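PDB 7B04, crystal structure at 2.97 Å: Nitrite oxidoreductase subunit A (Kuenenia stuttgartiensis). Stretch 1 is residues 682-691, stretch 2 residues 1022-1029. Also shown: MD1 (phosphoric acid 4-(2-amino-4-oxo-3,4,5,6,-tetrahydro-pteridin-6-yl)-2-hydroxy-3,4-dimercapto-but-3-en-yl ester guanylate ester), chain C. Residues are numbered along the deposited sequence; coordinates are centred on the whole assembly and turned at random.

Stretch 1, residues 682-691: IEITGSIEYA
Stretch 2, residues 1022-1029: AWISSDKT

Two mostly irregular segments of one chain, at least 336 residues apart where they touch, pack through a tryptophan ring at one end and a hydrogen bond from a helix-start amide to a tyrosine at the other, burying 455 Å² in total. The nearest CA pair is Thr685 CA and Trp1023 CA at 7.0 Å, and side chains of each stretch reach the other, partly to its backbone. Contacts follow the same order along both stretches, Glu683-Thr685 with Trp1023 first, Glu689-Tyr690 with Ser1026-Lys1028 later. Stretch 1 runs extended through Glu683 and Ile684 (phi/psi -134/159 and -82/114), bends at Gly686 (81/-28), then takes helical angles over 687-689 and closes in a type I turn from Ile688 to Ala691, with Ala691 N 3.0 Å from Ile688 O. At Gly686 a CB would jam against the preceding carbonyl O, so these angles call for glycine. Stretch 2 is loop through Trp1023 (-72/123), Ile1024 (-71/157) and Ser1026 (-110/179), at the N-cap position before the helix beginning at Asp1027 (-59/-54).

Trp1023 (chi1 m, chi2 19°) points toward stretch 1, and its broad indole packs against Glu683 to Thr685. Thr685 CA lies over one ring face; Glu683 (m, t, chi3 -31°) brings OE1 to the edge, 3.9 Å from Trp1023 CZ2, and Ile684 O comes within 2.9 Å of Trp1023 CZ3. Thr685 (p) also places its CG2 3.7 Å from O3' of MD1, so this end also touches the cofactor.

At the other end, Tyr690 (m, chi2 -80°) leaves its backbone sideways but reaches across: Asp1027 N donates to Tyr690 OH at 3.1 Å (142°), satisfying a helix-start amide, while Tyr690 CE2 packs 3.6 Å from Ser1026 CB. Asp1027 (m) brings OD2 to the tyrosine's edge, 3.3 Å from Tyr690 OH. Ser1026 (p) is anchored by Ser1026 N donating to Thr1029 OG1 at 2.8 Å. Glu689 (m, chi2 -101°, chi3 70°) points toward stretch 2, its OE1 forming a long salt bridge with NZ of the extended Lys1028 (m, then all t) at 3.9 Å; Lys1028 alone is partly exposed.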

# COMPACT_ATOMS: atom_id res chain seq x y z
N ILE B 682 -9.72 -9.23 14.90
CA ILE B 682 -8.81 -8.53 15.80
C ILE B 682 -9.16 -7.05 15.91
O ILE B 682 -8.63 -6.38 16.82
CB ILE B 682 -7.34 -8.70 15.36
CG1 ILE B 682 -7.13 -8.06 13.99
CG2 ILE B 682 -6.96 -10.17 15.33
CD1 ILE B 682 -5.68 -7.97 13.58
N GLU B 683 -10.02 -6.54 15.04
CA GLU B 683 -10.44 -5.15 15.05
C GLU B 683 -11.95 -5.08 14.89
O GLU B 683 -12.58 -6.02 14.39
CB GLU B 683 -9.78 -4.35 13.91
CG GLU B 683 -8.44 -3.72 14.23
CD GLU B 683 -7.73 -3.22 12.98
OE1 GLU B 683 -7.93 -3.82 11.91
OE2 GLU B 683 -6.98 -2.22 13.08
N ILE B 684 -12.54 -3.97 15.32
CA ILE B 684 -13.96 -3.72 15.08
C ILE B 684 -14.10 -3.19 13.65
O ILE B 684 -13.60 -2.11 13.33
CB ILE B 684 -14.55 -2.76 16.13
CG1 ILE B 684 -16.05 -2.59 15.94
CG2 ILE B 684 -13.80 -1.41 16.17
CD1 ILE B 684 -16.74 -2.04 17.18
N THR B 685 -14.74 -3.97 12.79
CA THR B 685 -14.62 -3.78 11.35
C THR B 685 -15.87 -3.29 10.64
O THR B 685 -15.84 -3.11 9.42
CB THR B 685 -14.16 -5.09 10.69
OG1 THR B 685 -14.96 -6.17 11.18
CG2 THR B 685 -12.70 -5.34 11.01
N GLY B 686 -16.96 -3.03 11.36
CA GLY B 686 -18.21 -2.74 10.69
C GLY B 686 -18.96 -3.99 10.24
O GLY B 686 -20.19 -3.95 10.12
N SER B 687 -18.24 -5.08 9.96
CA SER B 687 -18.93 -6.37 9.93
C SER B 687 -19.32 -6.80 11.33
O SER B 687 -20.36 -7.44 11.52
CB SER B 687 -18.06 -7.43 9.25
OG SER B 687 -17.88 -7.14 7.88
N ILE B 688 -18.50 -6.45 12.34
CA ILE B 688 -18.90 -6.68 13.72
C ILE B 688 -20.03 -5.73 14.10
O ILE B 688 -20.96 -6.09 14.84
CB ILE B 688 -17.70 -6.51 14.68
CG1 ILE B 688 -16.91 -7.81 14.88
CG2 ILE B 688 -18.14 -5.98 16.04
CD1 ILE B 688 -16.27 -8.34 13.63
N GLU B 689 -19.99 -4.51 13.55
CA GLU B 689 -21.01 -3.51 13.86
C GLU B 689 -22.39 -3.95 13.41
O GLU B 689 -23.40 -3.51 13.98
CB GLU B 689 -20.64 -2.18 13.22
CG GLU B 689 -19.76 -1.28 14.07
CD GLU B 689 -20.54 -0.18 14.75
OE1 GLU B 689 -21.32 -0.48 15.68
OE2 GLU B 689 -20.38 0.99 14.36
N TYR B 690 -22.46 -4.81 12.40
CA TYR B 690 -23.72 -5.37 11.92
C TYR B 690 -23.80 -6.87 12.16
O TYR B 690 -24.46 -7.59 11.41
CB TYR B 690 -23.92 -5.05 10.44
CG TYR B 690 -24.32 -3.61 10.16
CD1 TYR B 690 -25.64 -3.20 10.31
CD2 TYR B 690 -23.39 -2.68 9.74
CE1 TYR B 690 -26.01 -1.89 10.05
CE2 TYR B 690 -23.75 -1.37 9.48
CZ TYR B 690 -25.06 -0.98 9.64
OH TYR B 690 -25.43 0.32 9.38
N ALA B 691 -23.15 -7.35 13.21
CA ALA B 691 -23.14 -8.76 13.59
C ALA B 691 -23.78 -8.93 14.97
O ALA B 691 -24.14 -7.96 15.64
CB ALA B 691 -21.72 -9.33 13.58
N ALA B 1022 -12.39 0.44 1.68
CA ALA B 1022 -12.36 1.27 2.87
C ALA B 1022 -13.42 0.79 3.87
O ALA B 1022 -14.30 -0.01 3.53
CB ALA B 1022 -12.58 2.70 2.44
N TRP B 1023 -13.32 1.24 5.12
CA TRP B 1023 -14.32 0.84 6.11
C TRP B 1023 -15.63 1.57 5.80
O TRP B 1023 -15.68 2.80 5.78
CB TRP B 1023 -13.84 1.15 7.53
CG TRP B 1023 -12.77 0.20 8.01
CD1 TRP B 1023 -11.98 -0.58 7.23
CD2 TRP B 1023 -12.38 -0.06 9.37
NE1 TRP B 1023 -11.12 -1.31 8.01
CE2 TRP B 1023 -11.34 -1.02 9.33
CE3 TRP B 1023 -12.80 0.41 10.62
CZ2 TRP B 1023 -10.72 -1.50 10.47
CZ3 TRP B 1023 -12.18 -0.07 11.76
CH2 TRP B 1023 -11.16 -1.02 11.68
N ILE B 1024 -16.70 0.78 5.60
CA ILE B 1024 -17.94 1.32 5.03
C ILE B 1024 -18.65 2.22 6.03
O ILE B 1024 -18.47 2.12 7.25
CB ILE B 1024 -18.86 0.18 4.56
CG1 ILE B 1024 -19.43 -0.59 5.76
CG2 ILE B 1024 -18.11 -0.77 3.64
CD1 ILE B 1024 -20.54 -1.55 5.39
N SER B 1025 -19.48 3.11 5.50
CA SER B 1025 -20.32 3.95 6.33
C SER B 1025 -21.41 3.11 6.98
O SER B 1025 -22.15 2.39 6.30
CB SER B 1025 -20.94 5.08 5.50
OG SER B 1025 -19.94 5.89 4.92
N SER B 1026 -21.52 3.21 8.30
CA SER B 1026 -22.55 2.53 9.06
C SER B 1026 -23.53 3.57 9.60
O SER B 1026 -23.37 4.78 9.38
CB SER B 1026 -21.94 1.71 10.19
OG SER B 1026 -21.37 2.54 11.19
N ASP B 1027 -24.55 3.09 10.31
CA ASP B 1027 -25.51 4.00 10.93
C ASP B 1027 -24.81 4.95 11.90
O ASP B 1027 -24.91 6.17 11.76
CB ASP B 1027 -26.60 3.21 11.64
CG ASP B 1027 -27.54 2.51 10.68
OD1 ASP B 1027 -27.77 3.04 9.58
OD2 ASP B 1027 -28.05 1.42 11.04
N LYS B 1028 -24.06 4.39 12.85
CA LYS B 1028 -23.47 5.20 13.91
C LYS B 1028 -22.40 6.15 13.40
O LYS B 1028 -22.25 7.26 13.94
CB LYS B 1028 -22.90 4.30 15.00
CG LYS B 1028 -23.97 3.54 15.75
CD LYS B 1028 -23.37 2.57 16.75
CE LYS B 1028 -24.46 1.78 17.44
NZ LYS B 1028 -23.91 0.75 18.36
N THR B 1029 -21.64 5.75 12.38
CA THR B 1029 -20.64 6.66 11.83
C THR B 1029 -21.30 7.86 11.18
O THR B 1029 -20.80 8.99 11.29
CB THR B 1029 -19.74 5.93 10.82
OG1 THR B 1029 -20.54 5.39 9.76
CG2 THR B 1029 -18.97 4.81 11.50
PB MD1 C . -11.38 -10.27 2.86
O3B MD1 C . -10.34 -9.04 3.17
O1B MD1 C . -12.68 -9.96 3.57
O2B MD1 C . -10.81 -11.55 3.42
O3A MD1 C . -11.67 -10.48 1.25
C10 MD1 C . -10.79 -10.00 0.27
C11 MD1 C . -11.61 -9.48 -0.95
O11 MD1 C . -11.78 -7.89 -0.82
C12 MD1 C . -11.05 -9.85 -2.10
S12 MD1 C . -9.44 -10.69 -2.06
C13 MD1 C . -11.65 -9.63 -3.52
S13 MD1 C . -10.59 -10.26 -4.86
C14 MD1 C . -12.90 -9.00 -3.92
N15 MD1 C . -12.46 -7.61 -4.60
C16 MD1 C . -13.48 -6.65 -4.76
C15 MD1 C . -13.22 -5.47 -5.63
O14 MD1 C . -12.17 -5.36 -6.17
N17 MD1 C . -14.26 -4.43 -5.81
C17 MD1 C . -15.63 -4.57 -5.10
N16 MD1 C . -16.65 -3.56 -5.28
N18 MD1 C . -15.91 -5.77 -4.22
C20 MD1 C . -14.91 -6.79 -4.03
N8 MD1 C . -15.22 -7.87 -3.20
C7 MD1 C . -14.04 -8.93 -2.94
PA MD1 C . -9.73 -8.71 4.67
O1A MD1 C . -8.38 -8.04 4.56
O2A MD1 C . -10.70 -7.79 5.35
O5' MD1 C . -9.61 -10.04 5.63
C5' MD1 C . -8.89 -9.86 6.82
C4' MD1 C . -9.86 -9.60 8.03
O4' MD1 C . -9.51 -10.56 9.20
C1' MD1 C . -8.73 -9.68 10.23
N9 MD1 C . -7.47 -10.35 10.66
C4 MD1 C . -7.55 -11.46 11.37
N3 MD1 C . -8.72 -12.23 11.86
C2 MD1 C . -8.51 -13.44 12.64
N2 MD1 C . -9.65 -14.19 13.11
N1 MD1 C . -7.18 -13.90 12.94
C6 MD1 C . -6.05 -13.16 12.47
O6 MD1 C . -4.96 -13.53 12.71
C5 MD1 C . -6.28 -11.88 11.64
N7 MD1 C . -5.44 -11.01 11.09
C8 MD1 C . -6.17 -10.06 10.47
C2' MD1 C . -8.49 -8.58 9.63
O2' MD1 C . -8.54 -7.48 10.59
C3' MD1 C . -9.69 -8.43 8.50
O3' MD1 C . -10.90 -7.95 9.15